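Local atomic coordinates of major capsid protein (Paramecium bursaria Chlorella virus 1, PDB entry 5TIP), a protein that self-assembles into trimers that build the large icosahedral, glycosylated capsid of a chlorella-infecting virus. Residues L97-G101 and Q102-K106; L118-M121 and N122-Y126; A161-L164 and I165-Q168. One frame throughout, in Å; residues are numbered along the deposited sequence.

The three contacts are local ones within continuous stretches of the N-terminal half of this double jelly-roll capsid protein, and they follow one another along the chain. Contact 1 is the hairpin of strands 92-99 and 102-108; helix 109-119 comes directly after it and leads into contact 2, at the junction with helix 122-132. Contact 3 comes later, where strand 162-163 gives way to a loop. Contacts 1 and 3 have centres about 14 Å apart and touch through Ile99 CD1 and Leu162 CD1, 3.8 Å apart. Contact 2 stands alone, its centre about 28 Å and 31 Å from theirs, and meets both other subunits of the trimer.

Contact 1 (L97-G101 and Q102-K106); sequences LEIGG and QRIDK
Leu97 O is gripped twice from the facing strand: Ile104 N donates to it at 2.7 Å, a fairly straight bond (161° at the hydrogen), and Arg103 CA adds a CH···O contact. Leu97 N in turn donates to Asp105 O at 2.8 Å. Ile104 and Asp105 therefore share Leu97 as partner, which makes this a classic beta bulge; the extra residue brings Ile104 round toward the first strand. Ile104 CG1, set opposite its carbonyl carbon (chi1 -53°), thereby packs 3.6 Å from Ile99 CG1, while Leu97 CD2 reaches Ile104 CB at 3.8 Å, and Ile104 crosses obliquely over both apolar neighbours. Beyond the bulge the hairpin closes through Gly100 and Gly101 in a type I' turn. Ile99 N donates to Gln102 O at 2.8 Å, and Gln102 N returns a bond to Ile99 O at 3.0 Å. Both glycines have positive phi, and at Gly101 a side chain would run into the carbonyl oxygen of the residue before. On the face of Glu98 and Arg103, the Arg103 guanidinium is covered by Lys106 CD, 3.6 Å from its plane, and Arg103 NE forms a salt bridge with Glu96. The hairpin ends a four-stranded antiparallel sheet: strand 92-99 lies between strands 102-108 and 172-178, Phe153 of helix 153-156 packs on Leu97 and Ile104, and Asp105 OD1 accepts a hydrogen bond from Leu230 N of strand 223-237.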
loop_
_atom_site.group_PDB
_atom_site.type_symbol
_atom_site.label_atom_id
_atom_site.label_comp_id
_atom_site.label_asym_id
_atom_site.label_seq_id
_atom_site.Cartn_x
_atom_site.Cartn_y
_atom_site.Cartn_z
ATOM N N LEU A 97 21.583 -20.699 -5.987
ATOM C CA LEU A 97 20.803 -21.368 -7.020
ATOM C C LEU A 97 21.741 -21.902 -8.095
ATOM O O LEU A 97 22.590 -21.165 -8.606
ATOM C CB LEU A 97 19.778 -20.414 -7.635
ATOM C CG LEU A 97 19.003 -20.978 -8.828
ATOM C CD1 LEU A 97 18.087 -22.106 -8.380
ATOM C CD2 LEU A 97 18.217 -19.885 -9.530
ATOM N N GLU A 98 21.586 -23.181 -8.436
ATOM C CA GLU A 98 22.474 -23.861 -9.371
ATOM C C GLU A 98 21.662 -24.640 -10.395
ATOM O O GLU A 98 20.750 -25.386 -10.027
ATOM C CB GLU A 98 23.420 -24.807 -8.624
ATOM C CG GLU A 98 24.364 -25.587 -9.517
ATOM C CD GLU A 98 25.175 -26.611 -8.747
ATOM O OE1 GLU A 98 26.114 -26.212 -8.026
ATOM O OE2 GLU A 98 24.866 -27.817 -8.857
ATOM N N ILE A 99 21.998 -24.469 -11.673
ATOM C CA ILE A 99 21.384 -25.212 -12.771
ATOM C C ILE A 99 22.490 -25.912 -13.547
ATOM O O ILE A 99 23.370 -25.252 -14.115
ATOM C CB ILE A 99 20.562 -24.306 -13.701
ATOM C CG1 ILE A 99 19.394 -23.666 -12.949
ATOM C CG2 ILE A 99 20.063 -25.094 -14.904
ATOM C CD1 ILE A 99 18.567 -22.726 -13.804
ATOM N N GLY A 100 22.441 -27.241 -13.578
ATOM C CA GLY A 100 23.429 -28.006 -14.323
ATOM C C GLY A 100 24.844 -27.797 -13.834
ATOM O O GLY A 100 25.782 -27.779 -14.641
ATOM N N GLY A 101 25.021 -27.628 -12.528
ATOM C CA GLY A 101 26.332 -27.381 -11.975
ATOM C C GLY A 101 26.796 -25.945 -12.058
ATOM O O GLY A 101 27.878 -25.631 -11.543
ATOM N N GLN A 102 26.017 -25.060 -12.674
ATOM C CA GLN A 102 26.402 -23.671 -12.869
ATOM C C GLN A 102 25.589 -22.788 -11.933
ATOM O O GLN A 102 24.360 -22.898 -11.885
ATOM C CB GLN A 102 26.172 -23.248 -14.321
ATOM C CG GLN A 102 26.768 -24.210 -15.335
ATOM C CD GLN A 102 28.258 -24.395 -15.159
ATOM O OE1 GLN A 102 28.996 -23.432 -14.955
ATOM N NE2 GLN A 102 28.712 -25.642 -15.229
ATOM N N ARG A 103 26.271 -21.908 -11.205
ATOM C CA ARG A 103 25.580 -20.989 -10.311
ATOM C C ARG A 103 24.799 -19.960 -11.120
ATOM O O ARG A 103 25.363 -19.267 -11.973
ATOM C CB ARG A 103 26.572 -20.285 -9.389
ATOM C CG ARG A 103 25.940 -19.212 -8.520
ATOM C CD ARG A 103 26.989 -18.372 -7.816
ATOM N NE ARG A 103 27.753 -19.142 -6.840
ATOM C CZ ARG A 103 28.675 -18.619 -6.039
ATOM N NH1 ARG A 103 28.946 -17.322 -6.098
ATOM N NH2 ARG A 103 29.326 -19.390 -5.178
ATOM N N ILE A 104 23.503 -19.855 -10.843
ATOM C CA ILE A 104 22.665 -18.856 -11.496
ATOM C C ILE A 104 22.572 -17.586 -10.663
ATOM O O ILE A 104 22.608 -16.477 -11.201
ATOM C CB ILE A 104 21.272 -19.454 -11.774
ATOM C CG1 ILE A 104 21.409 -20.766 -12.544
ATOM C CG2 ILE A 104 20.411 -18.472 -12.547
ATOM C CD1 ILE A 104 22.119 -20.625 -13.870
ATOM N N ASP A 105 22.461 -17.731 -9.346
ATOM C CA ASP A 105 22.378 -16.590 -8.447
ATOM C C ASP A 105 22.717 -17.073 -7.046
ATOM O O ASP A 105 22.623 -18.266 -6.744
ATOM C CB ASP A 105 20.986 -15.950 -8.486
ATOM C CG ASP A 105 20.990 -14.514 -8.010
ATOM O OD1 ASP A 105 22.081 -13.993 -7.696
ATOM O OD2 ASP A 105 19.900 -13.905 -7.950
ATOM N N LYS A 106 23.115 -16.134 -6.190
ATOM C CA LYS A 106 23.410 -16.462 -4.802
ATOM C C LYS A 106 23.069 -15.263 -3.932
ATOM O O LYS A 106 23.508 -14.145 -4.213
ATOM C CB LYS A 106 24.879 -16.858 -4.618
ATOM C CG LYS A 106 25.245 -17.190 -3.181
ATOM C CD LYS A 106 26.656 -17.746 -3.072
ATOM C CE LYS A 106 26.986 -18.134 -1.639
ATOM N NZ LYS A 106 28.329 -18.768 -1.524
#

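Contact 2 (L118-M121 and N122-Y126); sequences LFRM and NDDRY
Arg125 curls back over the Arg120 peptide, its CD lying 3.9 Å from Arg120 CB and its guanidinium presenting one face to Arg120 O and Met121 CA. Bends at chi2 (137°) and chi3 (77°) fold the chain this way. Although Arg125 NH1 comes within 2.8 Å of Arg120 O, the angle is too poor for a hydrogen bond. Along the backbone, Arg125 N donates to Met121 O at 3.2 Å, an i to i+4 bond of the helical kind.

The Arg120 and Asp124 side chains cross without a salt bridge: Arg120 NE stays 4.4 Å from Asp124 OD2. Water fills the role instead. One molecule donates to Asp124 OD2 and accepts a weak bond from Arg120 NE; another donates to the same oxygen and accepts from Met121 N. The carboxylate is thereby tied to both the arginine and the backbone ahead of it.

Further partners hold the arginine ends. Arg125 NH1 donates to Asp116 O and NH2 to Val345 O, while Arg120 forms a cation-pi pair with Tyr128 and a hydrogen bond from NH2 to Tyr339 OH of a neighbouring subunit. Asn122 packs against Asn122 of each of the other two subunits, which places the junction between helices 109-119 and 122-132 close to the threefold axis of the trimer, with Leu118 resting on strand 350-354.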
loop_
_atom_site.group_PDB
_atom_site.type_symbol
_atom_site.label_atom_id
_atom_site.label_comp_id
_atom_site.label_asym_id
_atom_site.label_seq_id
_atom_site.Cartn_x
_atom_site.Cartn_y
_atom_site.Cartn_z
ATOM N N LEU A 118 14.209 -1.936 1.597
ATOM C CA LEU A 118 14.034 -1.093 0.421
ATOM C C LEU A 118 12.776 -1.407 -0.380
ATOM O O LEU A 118 12.072 -0.483 -0.793
ATOM C CB LEU A 118 15.254 -1.211 -0.500
ATOM C CG LEU A 118 16.491 -0.387 -0.144
ATOM C CD1 LEU A 118 17.644 -0.763 -1.053
ATOM C CD2 LEU A 118 16.194 1.102 -0.249
ATOM N N PHE A 119 12.473 -2.684 -0.612
ATOM C CA PHE A 119 11.481 -3.061 -1.609
ATOM C C PHE A 119 10.226 -3.700 -1.030
ATOM O O PHE A 119 9.287 -3.974 -1.785
ATOM C CB PHE A 119 12.121 -3.991 -2.644
ATOM C CG PHE A 119 13.246 -3.349 -3.399
ATOM C CD1 PHE A 119 12.985 -2.437 -4.407
ATOM C CD2 PHE A 119 14.564 -3.634 -3.083
ATOM C CE1 PHE A 119 14.015 -1.834 -5.097
ATOM C CE2 PHE A 119 15.599 -3.033 -3.770
ATOM C CZ PHE A 119 15.324 -2.130 -4.778
ATOM N N ARG A 120 10.178 -3.954 0.270
ATOM C CA ARG A 120 8.924 -4.300 0.921
ATOM C C ARG A 120 8.394 -3.091 1.678
ATOM O O ARG A 120 9.142 -2.185 2.052
ATOM C CB ARG A 120 9.092 -5.494 1.863
ATOM C CG ARG A 120 9.114 -6.832 1.141
ATOM C CD ARG A 120 8.810 -7.985 2.083
ATOM N NE ARG A 120 9.112 -9.276 1.471
ATOM C CZ ARG A 120 10.314 -9.842 1.484
ATOM N NH1 ARG A 120 11.328 -9.232 2.080
ATOM N NH2 ARG A 120 10.503 -11.016 0.899
ATOM N N MET A 121 7.082 -3.082 1.895
ATOM C CA MET A 121 6.446 -1.931 2.517
ATOM C C MET A 121 5.088 -2.337 3.062
ATOM O O MET A 121 4.518 -3.359 2.671
ATOM C CB MET A 121 6.285 -0.776 1.524
ATOM C CG MET A 121 5.342 -1.094 0.373
ATOM S SD MET A 121 5.258 0.202 -0.878
ATOM C CE MET A 121 6.901 0.105 -1.583
ATOM N N ASN A 122 4.590 -1.518 3.980
ATOM C CA ASN A 122 3.184 -1.528 4.421
ATOM C C ASN A 122 2.891 -2.870 5.102
ATOM O O ASN A 122 3.769 -3.416 5.787
ATOM C CB ASN A 122 2.299 -1.198 3.239
ATOM C CG ASN A 122 2.591 0.167 2.662
ATOM O OD1 ASN A 122 2.935 1.096 3.391
ATOM N ND2 ASN A 122 2.459 0.300 1.348
ATOM N N ASP A 123 1.675 -3.406 4.943
ATOM C CA ASP A 123 1.290 -4.640 5.623
ATOM C C ASP A 123 2.057 -5.844 5.091
ATOM O O ASP A 123 2.285 -6.806 5.833
ATOM C CB ASP A 123 -0.212 -4.871 5.473
ATOM C CG ASP A 123 -1.030 -3.928 6.324
ATOM O OD1 ASP A 123 -0.441 -3.174 7.127
ATOM O OD2 ASP A 123 -2.268 -3.932 6.176
ATOM N N ASP A 124 2.457 -5.806 3.818
ATOM C CA ASP A 124 3.259 -6.885 3.255
ATOM C C ASP A 124 4.566 -7.054 4.015
ATOM O O ASP A 124 4.977 -8.183 4.323
ATOM C CB ASP A 124 3.530 -6.593 1.784
ATOM C CG ASP A 124 4.284 -7.703 1.104
ATOM O OD1 ASP A 124 3.920 -8.881 1.262
ATOM O OD2 ASP A 124 5.254 -7.408 0.395
ATOM N N ARG A 125 5.160 -5.926 4.390
ATOM C CA ARG A 125 6.396 -5.920 5.156
ATOM C C ARG A 125 6.161 -6.494 6.552
ATOM O O ARG A 125 6.967 -7.284 7.043
ATOM C CB ARG A 125 6.959 -4.501 5.257
ATOM C CG ARG A 125 8.329 -4.422 5.908
ATOM C CD ARG A 125 9.242 -3.465 5.159
ATOM N NE ARG A 125 8.934 -2.069 5.456
ATOM C CZ ARG A 125 9.641 -1.037 5.009
ATOM N NH1 ARG A 125 10.702 -1.240 4.240
ATOM N NH2 ARG A 125 9.288 0.200 5.330
ATOM N N TYR A 126 5.060 -6.102 7.195
ATOM C CA TYR A 126 4.767 -6.613 8.529
ATOM C C TYR A 126 4.453 -8.103 8.498
ATOM O O TYR A 126 4.839 -8.843 9.414
ATOM C CB TYR A 126 3.604 -5.840 9.154
ATOM C CG TYR A 126 3.193 -6.371 10.516
ATOM C CD1 TYR A 126 4.061 -6.320 11.587
ATOM C CD2 TYR A 126 1.929 -6.895 10.737
ATOM C CE1 TYR A 126 3.707 -6.799 12.835
ATOM C CE2 TYR A 126 1.559 -7.372 11.991
ATOM C CZ TYR A 126 2.455 -7.320 13.030
ATOM O OH TYR A 126 2.104 -7.791 14.276
HETATM O O HOH W 1 7.076 -9.320 -0.942
HETATM O O HOH W 2 5.767 -4.797 -0.364
#

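Contact 3 (A161-L164 and I165-Q168); sequences ALPL and IALQ
Leu162 and Leu167 meet through their CD1 methyls, 4.2 Å apart, with the two side chains crossing at about a right angle. Leu167 owes its position to chi1 of -65°, which sets CG opposite its own carbonyl carbon and brings Leu167 CG to 3.4 Å from Pro163 O; CD1 then continues past the same oxygen to Leu162. On the Leu162 side, CG stands anti to the backbone N (chi1 -174°) and sends CD1 to meet it. Pro163 offers CB to the CB methyl of Ala166 at 3.9 Å, with CG scarcely farther off.

These side chains are brought together by two overlapping beta turns. Ala166 N donates to Pro163 O at 3.2 Å, from above the carbonyl plane and with a bent angle of 139°. The following bond, Leu167 N to Leu164 O at 3.0 Å, is less certain because the position of that oxygen is less sure. The short, weakly bonded strand at about 162-163, which pairs with strand 65-76 of the N-terminal jelly roll, turns here into the loop that leads to strand 172-178.

Leu164 packs on Ile59 and Ile66, whereas Ile165 rests against Phe218 and Ala219 of helix 212-220. Pro163, Ala166 and Leu167 all touch Ile425 of strand 412-426, which belongs to the second jelly roll.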
loop_
_atom_site.group_PDB
_atom_site.type_symbol
_atom_site.label_atom_id
_atom_site.label_comp_id
_atom_site.label_asym_id
_atom_site.label_seq_id
_atom_site.Cartn_x
_atom_site.Cartn_y
_atom_site.Cartn_z
ATOM N N ALA A 161 8.851 -18.348 -14.561
ATOM C CA ALA A 161 8.844 -19.676 -13.961
ATOM C C ALA A 161 9.890 -20.572 -14.612
ATOM O O ALA A 161 9.954 -20.684 -15.840
ATOM C CB ALA A 161 7.457 -20.305 -14.090
ATOM N N LEU A 162 10.705 -21.210 -13.784
ATOM C CA LEU A 162 11.793 -22.050 -14.276
ATOM C C LEU A 162 11.246 -23.342 -14.869
ATOM O O LEU A 162 10.614 -24.124 -14.147
ATOM C CB LEU A 162 12.767 -22.360 -13.145
ATOM C CG LEU A 162 14.023 -23.125 -13.564
ATOM C CD1 LEU A 162 14.869 -22.268 -14.490
ATOM C CD2 LEU A 162 14.823 -23.565 -12.348
ATOM N N PRO A 163 11.460 -23.612 -16.160
ATOM C CA PRO A 163 10.890 -24.825 -16.759
ATOM C C PRO A 163 11.731 -26.067 -16.503
ATOM O O PRO A 163 12.707 -26.325 -17.216
ATOM C CB PRO A 163 10.839 -24.479 -18.251
ATOM C CG PRO A 163 11.974 -23.533 -18.446
ATOM C CD PRO A 163 12.135 -22.763 -17.157
ATOM N N LEU A 164 11.364 -26.843 -15.479
ATOM C CA LEU A 164 12.047 -28.108 -15.233
ATOM C C LEU A 164 11.842 -29.084 -16.382
ATOM O O LEU A 164 12.723 -29.903 -16.666
ATOM C CB LEU A 164 11.561 -28.735 -13.927
ATOM C CG LEU A 164 11.952 -28.066 -12.610
ATOM C CD1 LEU A 164 11.514 -28.931 -11.442
ATOM C CD2 LEU A 164 13.446 -27.824 -12.560
ATOM N N ILE A 165 10.690 -29.015 -17.054
ATOM C CA ILE A 165 10.422 -29.916 -18.165
ATOM C C ILE A 165 11.356 -29.643 -19.337
ATOM O O ILE A 165 11.602 -30.536 -20.155
ATOM C CB ILE A 165 8.944 -29.815 -18.590
ATOM C CG1 ILE A 165 8.626 -30.859 -19.661
ATOM C CG2 ILE A 165 8.618 -28.408 -19.073
ATOM C CD1 ILE A 165 7.296 -30.671 -20.316
ATOM N N ALA A 166 11.903 -28.435 -19.427
ATOM C CA ALA A 166 12.848 -28.083 -20.475
ATOM C C ALA A 166 14.298 -28.276 -20.046
ATOM O O ALA A 166 15.207 -27.879 -20.781
ATOM C CB ALA A 166 12.624 -26.636 -20.917
ATOM N N LEU A 167 14.534 -28.874 -18.881
ATOM C CA LEU A 167 15.871 -29.069 -18.327
ATOM C C LEU A 167 16.095 -30.532 -17.960
ATOM O O LEU A 167 16.560 -30.853 -16.864
ATOM C CB LEU A 167 16.079 -28.183 -17.102
ATOM C CG LEU A 167 16.088 -26.663 -17.277
ATOM C CD1 LEU A 167 16.099 -25.990 -15.915
ATOM C CD2 LEU A 167 17.285 -26.222 -18.096
ATOM N N GLN A 168 15.769 -31.452 -18.875
ATOM C CA GLN A 168 15.834 -32.871 -18.532
ATOM C C GLN A 168 17.258 -33.366 -18.308
ATOM O O GLN A 168 17.438 -34.424 -17.696
ATOM C CB GLN A 168 15.166 -33.726 -19.611
ATOM C CG GLN A 168 15.873 -33.741 -20.955
ATOM C CD GLN A 168 15.316 -34.807 -21.883
ATOM O OE1 GLN A 168 14.743 -35.798 -21.430
ATOM N NE2 GLN A 168 15.475 -34.605 -23.185
#